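Local coordinates for beta sliding clamp (PDB 6DJ8), which probably forms a head-to-tail dimeric ring around DNA that tethers DNA polymerases and other proteins to it and so makes them processive, at residues E342-I346 with F367-L373; R166-H172 with T198-S204; S283-L287 with T360-I365. One frame throughout, in Å; residues are numbered along the deposited sequence.

Interaction 1. Residues E342-I346 with F367-L373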
ATOM      1  N   GLU A 342      33.393 -12.043 -19.821  1.00 52.23           N
ATOM      2  CA  GLU A 342      33.539 -11.151 -18.681  1.00 52.89           C
ATOM      3  C   GLU A 342      32.505 -11.501 -17.626  1.00 51.74           C
ATOM      4  O   GLU A 342      31.310 -11.565 -17.924  1.00 41.71           O
ATOM      5  CB  GLU A 342      33.378  -9.685 -19.095  1.00 54.90           C
ATOM      6  CG  GLU A 342      34.507  -9.176 -19.992  1.00 59.14           C
ATOM      7  CD  GLU A 342      35.841  -9.105 -19.272  1.00 62.27           C
ATOM      8  OE1 GLU A 342      35.886  -8.609 -18.124  1.00 63.94           O
ATOM      9  OE2 GLU A 342      36.845  -9.548 -19.858  1.00 65.22           O
ATOM     10  N   VAL A 343      32.970 -11.717 -16.400  1.00 49.01           N
ATOM     11  CA  VAL A 343      32.114 -11.958 -15.249  1.00 53.50           C
ATOM     12  C   VAL A 343      32.286 -10.784 -14.300  1.00 54.88           C
ATOM     13  O   VAL A 343      33.415 -10.363 -14.028  1.00 49.85           O
ATOM     14  CB  VAL A 343      32.458 -13.281 -14.545  1.00 51.17           C
ATOM     15  CG1 VAL A 343      31.474 -13.531 -13.410  1.00 51.89           C
ATOM     16  CG2 VAL A 343      32.461 -14.443 -15.535  1.00 53.77           C
ATOM     17  N   MET A 344      31.168 -10.246 -13.833  1.00 44.67           N
ATOM     18  CA  MET A 344      31.238  -9.093 -12.911  1.00 48.95           C
ATOM     19  C   MET A 344      30.031  -9.084 -11.981  1.00 44.82           C
ATOM     20  O   MET A 344      29.015  -9.638 -12.318  1.00 45.28           O
ATOM     21  CB  MET A 344      31.218  -7.791 -13.702  1.00 43.94           C
ATOM     22  CG  MET A 344      29.947  -7.638 -14.455  1.00 46.93           C
ATOM     23  SD  MET A 344      29.776  -6.050 -15.188  1.00 54.27           S
ATOM     24  CE  MET A 344      31.114  -6.109 -16.366  1.00 52.50           C
ATOM     25  N   ALA A 345      30.208  -8.467 -10.829  1.00 46.08           N
ATOM     26  CA  ALA A 345      29.137  -8.292  -9.870  1.00 45.37           C
ATOM     27  C   ALA A 345      28.677  -6.844  -9.908  1.00 43.30           C
ATOM     28  O   ALA A 345      29.493  -5.925 -10.070  1.00 37.10           O
ATOM     29  CB  ALA A 345      29.595  -8.670  -8.456  1.00 47.00           C
ATOM     30  N   ILE A 346      27.369  -6.646  -9.746  1.00 39.57           N
ATOM     31  CA  ILE A 346      26.763  -5.322  -9.802  1.00 33.46           C
ATOM     32  C   ILE A 346      25.618  -5.274  -8.804  1.00 41.54           C
ATOM     33  O   ILE A 346      24.995  -6.294  -8.500  1.00 34.89           O
ATOM     34  CB  ILE A 346      26.256  -4.977 -11.214  1.00 33.03           C
ATOM     35  CG1 ILE A 346      25.908  -3.496 -11.309  1.00 42.55           C
ATOM     36  CG2 ILE A 346      25.053  -5.816 -11.579  1.00 38.20           C
ATOM     37  CD1 ILE A 346      25.544  -3.052 -12.706  1.00 46.83           C
ATOM     38  N   PHE A 367      31.546  -1.633 -21.311  1.00 41.78           N
ATOM     39  CA  PHE A 367      32.490  -1.581 -20.204  1.00 43.88           C
ATOM     40  C   PHE A 367      33.862  -2.033 -20.679  1.00 51.56           C
ATOM     41  O   PHE A 367      33.988  -2.808 -21.628  1.00 51.63           O
ATOM     42  CB  PHE A 367      32.068  -2.472 -19.036  1.00 40.70           C
ATOM     43  CG  PHE A 367      31.933  -3.914 -19.396  1.00 41.36           C
ATOM     44  CD1 PHE A 367      30.772  -4.399 -19.981  1.00 46.47           C
ATOM     45  CD2 PHE A 367      32.982  -4.796 -19.158  1.00 47.00           C
ATOM     46  CE1 PHE A 367      30.655  -5.755 -20.310  1.00 46.54           C
ATOM     47  CE2 PHE A 367      32.873  -6.144 -19.482  1.00 48.26           C
ATOM     48  CZ  PHE A 367      31.713  -6.622 -20.064  1.00 46.79           C
ATOM     49  N   ASN A 368      34.880  -1.543 -19.989  1.00 50.25           N
ATOM     50  CA  ASN A 368      36.202  -2.139 -20.022  1.00 57.05           C
ATOM     51  C   ASN A 368      36.320  -3.099 -18.849  1.00 55.85           C
ATOM     52  O   ASN A 368      35.752  -2.852 -17.781  1.00 58.89           O
ATOM     53  CB  ASN A 368      37.280  -1.063 -19.956  1.00 54.96           C
ATOM     54  CG  ASN A 368      37.385  -0.282 -21.244  1.00 58.85           C
ATOM     55  OD1 ASN A 368      37.399  -0.866 -22.331  1.00 56.05           O
ATOM     56  ND2 ASN A 368      37.455   1.038 -21.136  1.00 56.07           N
ATOM     57  N   SER A 369      37.020  -4.211 -19.072  1.00 53.80           N
ATOM     58  CA  SER A 369      37.123  -5.267 -18.071  1.00 55.08           C
ATOM     59  C   SER A 369      37.491  -4.691 -16.709  1.00 58.23           C
ATOM     60  O   SER A 369      38.430  -3.898 -16.586  1.00 51.15           O
ATOM     61  CB  SER A 369      38.159  -6.304 -18.515  1.00 67.93           C
ATOM     62  OG  SER A 369      38.193  -7.408 -17.627  1.00 71.97           O
ATOM     63  N   GLY A 370      36.721  -5.060 -15.696  1.00 66.17           N
ATOM     64  CA  GLY A 370      36.988  -4.595 -14.331  1.00 56.69           C
ATOM     65  C   GLY A 370      36.795  -3.111 -14.197  1.00 59.39           C
ATOM     66  O   GLY A 370      37.293  -2.554 -13.229  1.00 61.74           O
ATOM     67  N   ASN A 371      36.109  -2.487 -15.144  1.00 56.15           N
ATOM     68  CA  ASN A 371      35.882  -1.034 -14.981  1.00 54.78           C
ATOM     69  C   ASN A 371      34.391  -0.694 -14.965  1.00 55.83           C
ATOM     70  O   ASN A 371      33.578  -1.600 -15.082  1.00 49.80           O
ATOM     71  CB  ASN A 371      36.722  -0.194 -15.929  1.00 61.18           C
ATOM     72  CG  ASN A 371      37.702   0.624 -15.128  1.00 77.67           C
ATOM     73  OD1 ASN A 371      37.352   1.682 -14.616  1.00 82.43           O
ATOM     74  ND2 ASN A 371      38.896   0.089 -14.934  1.00 78.98           N
ATOM     75  N   VAL A 372      34.088   0.598 -14.880  1.00 49.85           N
ATOM     76  CA  VAL A 372      32.737   1.117 -14.806  1.00 49.92           C
ATOM     77  C   VAL A 372      31.892   0.580 -15.953  1.00 47.14           C
ATOM     78  O   VAL A 372      32.329   0.518 -17.106  1.00 41.15           O
ATOM     79  CB  VAL A 372      32.793   2.655 -14.808  1.00 45.28           C
ATOM     80  CG1 VAL A 372      33.369   3.161 -16.120  1.00 52.26           C
ATOM     81  CG2 VAL A 372      31.457   3.229 -14.589  1.00 49.34           C
ATOM     82  N   LEU A 373      30.661   0.213 -15.623  1.00 36.36           N
ATOM     83  CA  LEU A 373      29.650  -0.156 -16.600  1.00 36.14           C
ATOM     84  C   LEU A 373      28.938   1.106 -17.072  1.00 44.74           C
ATOM     85  O   LEU A 373      28.519   1.934 -16.254  1.00 39.86           O
ATOM     86  CB  LEU A 373      28.652  -1.128 -15.967  1.00 39.11           C
ATOM     87  CG  LEU A 373      27.917  -2.124 -16.843  1.00 48.20           C
ATOM     88  CD1 LEU A 373      28.908  -3.120 -17.371  1.00 54.12           C
ATOM     89  CD2 LEU A 373      26.831  -2.825 -16.045  1.00 55.57           C
TER
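Met-344 and Phe-367 form a Met-aromatic contact that joins the two sheets of the C-terminal domain. Strand 342-347 belongs to one sheet. Phe-367 and Leu-373 belong to neighbouring strands of the other and flank the loop between them. The methyl group does the close work. Met-344 CE sits 3.5 Å from the centroid of the Phe-367 ring, almost straight above it, a CH-pi contact. Met-344 SD stands above the same face but farther off, 5.0 Å from the centroid. CG lies between the backbone N and the carbonyl carbon (chi1 63°), chi2 is extended, and a bend at chi3 lays the methyl on the ring. Met-344 SD also meets Leu-373 CD1 at 3.8 Å. Farther along the strand, Ile-346 CD1 touches Leu-373 CD2 at 3.6 Å, the two side chains crossing at about a right angle.

Glu-342 comes to the edge of the same ring, with its CG near the ring plane and 3.5 Å from Phe-367 CE2. A bend at chi2 (-67°) takes its carboxylate past the ring to the type II turn Asn-368 to Asn-371. That turn is closed by a 2.7 Å bond from Asn-371 N to Asn-368 O. Gly-370, at the third position of the turn, has the positive phi of that position. At the exposed end, Ser-369 OG donates to Glu-342 OE1 at 2.6 Å, on the syn side and 29° out of the carboxylate plane.

Interaction 2. Residues R166-H172 with T198-S204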
ATOM      1  N   ARG A 166      15.929  11.439 -15.219  1.00 34.90           N
ATOM      2  CA  ARG A 166      17.193  10.756 -15.471  1.00 33.58           C
ATOM      3  C   ARG A 166      18.283  11.126 -14.477  1.00 34.84           C
ATOM      4  O   ARG A 166      19.278  10.401 -14.376  1.00 35.82           O
ATOM      5  CB  ARG A 166      17.667  11.058 -16.899  1.00 36.93           C
ATOM      6  CG  ARG A 166      16.984  10.123 -17.886  1.00 42.00           C
ATOM      7  CD  ARG A 166      16.744  10.679 -19.277  1.00 42.22           C
ATOM      8  NE  ARG A 166      15.876   9.749 -19.992  1.00 49.34           N
ATOM      9  CZ  ARG A 166      16.193   9.103 -21.108  1.00 51.81           C
ATOM     10  NH1 ARG A 166      17.348   9.315 -21.718  1.00 50.90           N
ATOM     11  NH2 ARG A 166      15.317   8.264 -21.635  1.00 57.91           N
ATOM     12  N   ILE A 167      18.117  12.208 -13.714  1.00 34.51           N
ATOM     13  CA  ILE A 167      19.174  12.726 -12.856  1.00 28.66           C
ATOM     14  C   ILE A 167      18.884  12.488 -11.373  1.00 37.19           C
ATOM     15  O   ILE A 167      19.770  12.059 -10.626  1.00 33.32           O
ATOM     16  CB  ILE A 167      19.399  14.227 -13.139  1.00 36.32           C
ATOM     17  CG1 ILE A 167      20.180  14.411 -14.443  1.00 36.91           C
ATOM     18  CG2 ILE A 167      20.158  14.868 -12.003  1.00 40.38           C
ATOM     19  CD1 ILE A 167      21.671  14.162 -14.293  1.00 38.53           C
ATOM     20  N   ALA A 168      17.637  12.717 -10.930  1.00 31.39           N
ATOM     21  CA  ALA A 168      17.368  12.794  -9.492  1.00 34.33           C
ATOM     22  C   ALA A 168      17.746  11.506  -8.760  1.00 36.96           C
ATOM     23  O   ALA A 168      18.363  11.553  -7.685  1.00 34.98           O
ATOM     24  CB  ALA A 168      15.889  13.124  -9.252  1.00 34.36           C
ATOM     25  N   PHE A 169      17.389  10.343  -9.318  1.00 33.19           N
ATOM     26  CA  PHE A 169      17.577   9.095  -8.578  1.00 33.95           C
ATOM     27  C   PHE A 169      19.039   8.790  -8.281  1.00 36.72           C
ATOM     28  O   PHE A 169      19.324   8.052  -7.331  1.00 33.13           O
ATOM     29  CB  PHE A 169      16.938   7.925  -9.347  1.00 37.69           C
ATOM     30  CG  PHE A 169      17.751   7.457 -10.538  1.00 35.19           C
ATOM     31  CD1 PHE A 169      17.554   8.016 -11.792  1.00 29.22           C
ATOM     32  CD2 PHE A 169      18.705   6.445 -10.395  1.00 30.43           C
ATOM     33  CE1 PHE A 169      18.312   7.575 -12.910  1.00 34.66           C
ATOM     34  CE2 PHE A 169      19.437   5.984 -11.484  1.00 34.48           C
ATOM     35  CZ  PHE A 169      19.253   6.566 -12.745  1.00 32.44           C
ATOM     36  N   SER A 170      19.982   9.339  -9.059  1.00 30.68           N
ATOM     37  CA  SER A 170      21.393   9.036  -8.846  1.00 32.50           C
ATOM     38  C   SER A 170      22.040   9.828  -7.717  1.00 34.22           C
ATOM     39  O   SER A 170      23.136   9.454  -7.270  1.00 34.91           O
ATOM     40  CB  SER A 170      22.202   9.322 -10.115  1.00 38.25           C
ATOM     41  OG  SER A 170      22.024   8.316 -11.077  1.00 43.18           O
ATOM     42  N   ALA A 171      21.446  10.937  -7.281  1.00 36.33           N
ATOM     43  CA  ALA A 171      22.097  11.720  -6.242  1.00 34.05           C
ATOM     44  C   ALA A 171      22.147  10.910  -4.958  1.00 38.95           C
ATOM     45  O   ALA A 171      21.312  10.033  -4.721  1.00 34.39           O
ATOM     46  CB  ALA A 171      21.363  13.048  -6.015  1.00 33.88           C
ATOM     47  N   HIS A 172      23.155  11.180  -4.137  1.00 33.99           N
ATOM     48  CA  HIS A 172      23.198  10.534  -2.838  1.00 39.55           C
ATOM     49  C   HIS A 172      21.937  10.891  -2.044  1.00 42.04           C
ATOM     50  O   HIS A 172      21.422  12.012  -2.121  1.00 34.51           O
ATOM     51  CB  HIS A 172      24.454  10.950  -2.078  1.00 43.69           C
ATOM     52  CG  HIS A 172      24.830   9.997  -0.997  1.00 48.04           C
ATOM     53  ND1 HIS A 172      24.118   9.882   0.175  1.00 55.44           N
ATOM     54  CD2 HIS A 172      25.803   9.058  -0.941  1.00 52.72           C
ATOM     55  CE1 HIS A 172      24.654   8.929   0.919  1.00 58.71           C
ATOM     56  NE2 HIS A 172      25.677   8.413   0.263  1.00 54.58           N
ATOM     57  N   THR A 198      25.482  11.885  -8.644  1.00 36.50           N
ATOM     58  CA  THR A 198      26.103  10.623  -8.273  1.00 35.73           C
ATOM     59  C   THR A 198      26.014  10.444  -6.771  1.00 37.81           C
ATOM     60  O   THR A 198      25.910  11.412  -6.015  1.00 40.41           O
ATOM     61  CB  THR A 198      27.571  10.580  -8.695  1.00 35.22           C
ATOM     62  OG1 THR A 198      28.136   9.297  -8.380  1.00 28.93           O
ATOM     63  CG2 THR A 198      28.339  11.655  -7.921  1.00 36.88           C
ATOM     64  N   ASN A 199      26.100   9.187  -6.351  1.00 34.61           N
ATOM     65  CA  ASN A 199      26.222   8.840  -4.945  1.00 39.12           C
ATOM     66  C   ASN A 199      27.581   8.229  -4.655  1.00 39.69           C
ATOM     67  O   ASN A 199      27.758   7.593  -3.614  1.00 41.23           O
ATOM     68  CB  ASN A 199      25.095   7.890  -4.521  1.00 38.81           C
ATOM     69  CG  ASN A 199      25.303   6.477  -5.020  1.00 41.32           C
ATOM     70  OD1 ASN A 199      26.077   6.233  -5.964  1.00 36.23           O
ATOM     71  ND2 ASN A 199      24.638   5.523  -4.371  1.00 32.02           N
ATOM     72  N   GLY A 200      28.527   8.358  -5.590  1.00 45.98           N
ATOM     73  CA  GLY A 200      29.823   7.742  -5.471  1.00 46.56           C
ATOM     74  C   GLY A 200      29.936   6.383  -6.125  1.00 49.77           C
ATOM     75  O   GLY A 200      31.051   5.921  -6.378  1.00 48.72           O
ATOM     76  N   HIS A 201      28.822   5.721  -6.390  1.00 43.42           N
ATOM     77  CA  HIS A 201      28.849   4.396  -6.985  1.00 40.96           C
ATOM     78  C   HIS A 201      28.143   4.308  -8.324  1.00 42.78           C
ATOM     79  O   HIS A 201      28.547   3.505  -9.175  1.00 41.12           O
ATOM     80  CB  HIS A 201      28.237   3.404  -5.992  1.00 46.19           C
ATOM     81  CG  HIS A 201      29.008   3.329  -4.715  1.00 56.47           C
ATOM     82  ND1 HIS A 201      28.838   4.238  -3.693  1.00 59.32           N
ATOM     83  CD2 HIS A 201      29.963   2.466  -4.298  1.00 66.57           C
ATOM     84  CE1 HIS A 201      29.668   3.948  -2.708  1.00 62.02           C
ATOM     85  NE2 HIS A 201      30.350   2.868  -3.043  1.00 64.71           N
ATOM     86  N   ARG A 202      27.115   5.121  -8.533  1.00 37.55           N
ATOM     87  CA  ARG A 202      26.409   5.213  -9.792  1.00 30.43           C
ATOM     88  C   ARG A 202      26.210   6.694 -10.085  1.00 33.21           C
ATOM     89  O   ARG A 202      26.167   7.521  -9.165  1.00 37.53           O
ATOM     90  CB  ARG A 202      25.076   4.438  -9.761  1.00 32.88           C
ATOM     91  CG  ARG A 202      24.234   4.588  -8.470  1.00 33.92           C
ATOM     92  CD  ARG A 202      23.272   5.760  -8.551  1.00 34.33           C
ATOM     93  NE  ARG A 202      22.346   5.797  -7.398  1.00 30.00           N
ATOM     94  CZ  ARG A 202      21.228   5.082  -7.330  1.00 32.40           C
ATOM     95  NH1 ARG A 202      20.907   4.275  -8.347  1.00 30.51           N
ATOM     96  NH2 ARG A 202      20.430   5.158  -6.256  1.00 29.50           N
ATOM     97  N   MET A 203      26.116   7.029 -11.371  1.00 32.74           N
ATOM     98  CA  MET A 203      26.144   8.422 -11.779  1.00 32.73           C
ATOM     99  C   MET A 203      25.343   8.616 -13.058  1.00 35.02           C
ATOM    100  O   MET A 203      25.461   7.824 -13.998  1.00 34.20           O
ATOM    101  CB  MET A 203      27.600   8.903 -12.009  1.00 34.46           C
ATOM    102  CG  MET A 203      27.681  10.230 -12.777  1.00 34.05           C
ATOM    103  SD  MET A 203      29.407  10.766 -13.110  1.00 39.61           S
ATOM    104  CE  MET A 203      29.984  11.045 -11.464  1.00 36.95           C
ATOM    105  N   SER A 204      24.559   9.691 -13.097  1.00 38.32           N
ATOM    106  CA  SER A 204      23.854  10.129 -14.295  1.00 33.30           C
ATOM    107  C   SER A 204      24.466  11.427 -14.836  1.00 39.64           C
ATOM    108  O   SER A 204      24.862  12.313 -14.069  1.00 38.35           O
ATOM    109  CB  SER A 204      22.366  10.311 -13.999  1.00 36.57           C
ATOM    110  OG  SER A 204      21.699   9.039 -13.883  1.00 33.50           O
TER
HETATM  111  O   HOH W   1      21.779   7.178  -4.677  1.00 39.87           O
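Phe-169 and Arg-202 meet with their planes nearly perpendicular, 86° apart. Arg-202 NH1 lies at the ring edge, in its plane, 3.7 Å from Phe-169 CD2. Ser-170 OG sits over one ring face, toward the rim. One face of the guanidinium carries Phe-169 O, 3.3 Å from Arg-202 NH2 but too poorly angled for a hydrogen bond. Water 1 is at the guanidinium edge. It accepts from Arg-202 NH2 at 2.9 Å and donates to Ala-171 O. The bend at chi2 (90°) lays the arginine CD and NE against Ser-170 CA, and Glu-353 of helix 348-355 takes NH2 in a salt bridge.

Two serine hydroxyls in series tie residues 166-170 to strand 202-211. Ser-170 OG donates to Ser-204 OG at 2.9 Å. Ser-204 OG donates to Arg-166 O at 2.8 Å, nearly along the C=O axis. His-385 ND1 also bonds Ser-204 OG.

In the loop, Asn-199 OD1 accepts from His-201 N, an Asx turn, and also from Arg-202 N, which makes it an Asx motif. Gly-200 offers its backbone to the bound peptide, and Thr-198, His-201 and Met-203 pack on it. The polar bonds thus hold buried hydroxyls and a charged group in place behind the peptide-binding loop.

Interaction 3. Residues S283-L287 with T360-I365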
ATOM      1  N   SER A 283      17.684  -6.193 -25.217  1.00 37.79           N
ATOM      2  CA  SER A 283      16.283  -5.808 -25.252  1.00 46.16           C
ATOM      3  C   SER A 283      15.830  -5.395 -23.852  1.00 53.45           C
ATOM      4  O   SER A 283      15.990  -6.154 -22.893  1.00 46.23           O
ATOM      5  CB  SER A 283      15.452  -6.973 -25.786  1.00 51.29           C
ATOM      6  OG  SER A 283      14.095  -6.847 -25.421  1.00 62.49           O
ATOM      7  N   LEU A 284      15.263  -4.184 -23.743  1.00 54.36           N
ATOM      8  CA  LEU A 284      15.010  -3.569 -22.436  1.00 48.86           C
ATOM      9  C   LEU A 284      13.913  -4.287 -21.663  1.00 47.43           C
ATOM     10  O   LEU A 284      14.076  -4.584 -20.475  1.00 46.98           O
ATOM     11  CB  LEU A 284      14.650  -2.089 -22.610  1.00 52.17           C
ATOM     12  CG  LEU A 284      14.531  -1.235 -21.338  1.00 54.03           C
ATOM     13  CD1 LEU A 284      15.846  -1.177 -20.566  1.00 46.06           C
ATOM     14  CD2 LEU A 284      14.026   0.166 -21.678  1.00 54.38           C
ATOM     15  N   GLY A 285      12.767  -4.537 -22.305  1.00 49.52           N
ATOM     16  CA  GLY A 285      11.662  -5.170 -21.602  1.00 44.14           C
ATOM     17  C   GLY A 285      12.028  -6.532 -21.041  1.00 46.91           C
ATOM     18  O   GLY A 285      11.657  -6.876 -19.917  1.00 46.32           O
ATOM     19  N   ILE A 286      12.782  -7.314 -21.809  1.00 47.43           N
ATOM     20  CA  ILE A 286      13.188  -8.637 -21.346  1.00 47.62           C
ATOM     21  C   ILE A 286      14.243  -8.524 -20.254  1.00 42.94           C
ATOM     22  O   ILE A 286      14.226  -9.282 -19.273  1.00 39.99           O
ATOM     23  CB  ILE A 286      13.647  -9.491 -22.539  1.00 53.16           C
ATOM     24  CG1 ILE A 286      12.402 -10.003 -23.272  1.00 57.73           C
ATOM     25  CG2 ILE A 286      14.514 -10.654 -22.077  1.00 49.12           C
ATOM     26  CD1 ILE A 286      12.466  -9.911 -24.742  1.00 61.09           C
ATOM     27  N   LEU A 287      15.166  -7.571 -20.384  1.00 41.76           N
ATOM     28  CA  LEU A 287      16.089  -7.321 -19.283  1.00 41.30           C
ATOM     29  C   LEU A 287      15.322  -6.997 -18.000  1.00 44.46           C
ATOM     30  O   LEU A 287      15.607  -7.561 -16.936  1.00 38.44           O
ATOM     31  CB  LEU A 287      17.050  -6.186 -19.636  1.00 36.05           C
ATOM     32  CG  LEU A 287      18.080  -5.923 -18.539  1.00 39.91           C
ATOM     33  CD1 LEU A 287      18.793  -7.233 -18.181  1.00 36.11           C
ATOM     34  CD2 LEU A 287      19.080  -4.862 -19.024  1.00 40.42           C
ATOM     35  N   THR A 360      13.943   3.516 -24.713  1.00 53.51           N
ATOM     36  CA  THR A 360      14.165   2.872 -25.998  1.00 51.89           C
ATOM     37  C   THR A 360      13.837   1.385 -25.922  1.00 59.26           C
ATOM     38  O   THR A 360      13.727   0.802 -24.846  1.00 58.38           O
ATOM     39  CB  THR A 360      15.609   3.064 -26.451  1.00 54.57           C
ATOM     40  OG1 THR A 360      16.484   2.852 -25.336  1.00 53.95           O
ATOM     41  CG2 THR A 360      15.805   4.475 -26.965  1.00 58.97           C
ATOM     42  N   SER A 361      13.694   0.773 -27.100  1.00 61.95           N
ATOM     43  CA  SER A 361      13.447  -0.662 -27.195  1.00 52.94           C
ATOM     44  C   SER A 361      14.633  -1.460 -26.672  1.00 55.01           C
ATOM     45  O   SER A 361      14.455  -2.509 -26.043  1.00 51.84           O
ATOM     46  CB  SER A 361      13.163  -1.052 -28.647  1.00 53.39           C
ATOM     47  OG  SER A 361      12.427  -2.258 -28.715  1.00 71.51           O
ATOM     48  N   LYS A 362      15.848  -0.993 -26.950  1.00 47.76           N
ATOM     49  CA  LYS A 362      17.069  -1.670 -26.554  1.00 49.17           C
ATOM     50  C   LYS A 362      17.918  -0.736 -25.701  1.00 47.34           C
ATOM     51  O   LYS A 362      17.720   0.479 -25.692  1.00 49.81           O
ATOM     52  CB  LYS A 362      17.845  -2.142 -27.790  1.00 49.86           C
ATOM     53  CG  LYS A 362      16.976  -2.975 -28.734  1.00 55.24           C
ATOM     54  CD  LYS A 362      17.774  -4.037 -29.467  1.00 57.68           C
ATOM     55  CE  LYS A 362      16.865  -4.937 -30.317  1.00 61.30           C
ATOM     56  NZ  LYS A 362      16.513  -6.220 -29.590  1.00 63.16           N
ATOM     57  N   ILE A 363      18.871  -1.315 -24.979  1.00 44.23           N
ATOM     58  CA  ILE A 363      19.793  -0.552 -24.148  1.00 44.93           C
ATOM     59  C   ILE A 363      21.218  -0.985 -24.467  1.00 46.12           C
ATOM     60  O   ILE A 363      21.486  -2.176 -24.663  1.00 48.38           O
ATOM     61  CB  ILE A 363      19.469  -0.734 -22.650  1.00 46.11           C
ATOM     62  CG1 ILE A 363      20.376   0.133 -21.787  1.00 47.98           C
ATOM     63  CG2 ILE A 363      19.594  -2.191 -22.250  1.00 40.27           C
ATOM     64  CD1 ILE A 363      20.067   0.036 -20.277  1.00 41.03           C
ATOM     65  N   GLU A 364      22.133  -0.019 -24.527  1.00 39.09           N
ATOM     66  CA  GLU A 364      23.546  -0.328 -24.706  1.00 43.94           C
ATOM     67  C   GLU A 364      24.200  -0.440 -23.337  1.00 41.70           C
ATOM     68  O   GLU A 364      24.001   0.420 -22.474  1.00 42.40           O
ATOM     69  CB  GLU A 364      24.251   0.747 -25.541  1.00 40.94           C
ATOM     70  CG  GLU A 364      23.496   1.192 -26.781  1.00 49.07           C
ATOM     71  CD  GLU A 364      24.152   2.398 -27.453  1.00 58.66           C
ATOM     72  OE1 GLU A 364      24.162   3.480 -26.833  1.00 56.23           O
ATOM     73  OE2 GLU A 364      24.640   2.270 -28.588  1.00 54.59           O
ATOM     74  N   ILE A 365      24.950  -1.519 -23.131  1.00 39.15           N
ATOM     75  CA  ILE A 365      25.713  -1.744 -21.907  1.00 38.51           C
ATOM     76  C   ILE A 365      27.144  -2.027 -22.340  1.00 44.71           C
ATOM     77  O   ILE A 365      27.408  -3.032 -23.019  1.00 43.39           O
ATOM     78  CB  ILE A 365      25.159  -2.895 -21.068  1.00 36.42           C
ATOM     79  CG1 ILE A 365      23.702  -2.617 -20.684  1.00 42.47           C
ATOM     80  CG2 ILE A 365      26.031  -3.093 -19.832  1.00 38.63           C
ATOM     81  CD1 ILE A 365      22.969  -3.830 -20.138  1.00 47.97           C
TER
HETATM   82  O   HOH W   2      12.476  -3.714 -24.942  1.00 53.52           O
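Ser-283 and Lys-362 are an antiparallel, non-hydrogen-bonded pair with their CA atoms 4.4 Å apart, and beyond them the chain at Ser-283 turns from strand into helix 284-294. The first helical amide is held by the residue just before strand 362-367. Leu-284 N donates to Ser-361 O at 3.0 Å in a nearly straight bond (172°). Water 2 bridges the next step. It donates to the same Ser-361 O and accepts from Gly-285 N at 2.8 Å. One carbonyl serves an amide and a water at the helix start. Ser-283 is the N-cap residue, but its side chain makes no capping bond.

Leu-284 points at the strand. Its CG is anti to the backbone N (chi1 -172°), which carries CD2 to 3.2 Å from Thr-360 O, a tight approach. The other branch, CD1, packs against Ile-363 CB at 4.2 Å. One helical turn on, Leu-287 reaches Ile-365 tip to tip, with Leu-287 CD2 4.2 Å from Ile-365 CD1. The same methyl also touches CG2 of Ile-363. Thr-360 OG1 donates to Lys-362 O at 2.7 Å and fixes the bend where the strand begins. Ser-283 and Lys-362 share the face turned away from Ile-363. The lysine bends to bring NZ 4.0 Å from Ser-283 CB, with a weak bond to Pro-333 O.

Ile-355 and Phe-351 of helix 348-355 close over these leucines and isoleucines. Two helices side by side, backed by two beta sheets, are the building plan of each domain in this ring family, where the helices line the DNA channel.

Overall arrangement
Interaction 2 is the buried contact and lies nearest the centre of the chain; interactions 1 and 3 are partly buried, farther out in the C-terminal domain. Those two touch, Leu-373 CG lying 3.7 Å from Ile-365 CG2, so they share one apolar core. Interaction 1 joins two sheets, whereas interaction 3 lays a helix on a sheet. Interaction 2 ties residues 166-172 to a strand of the long sheet that all three contacts reach, about 20 Å from interaction 3 between centres. Its bonds are mostly polar. Interactions 1 and 3 rely on methyl groups inside and keep their few polar bonds at their ends, at the exposed Ser-369 and Ser-361. Interactions 1 and 2 both border the bound peptide.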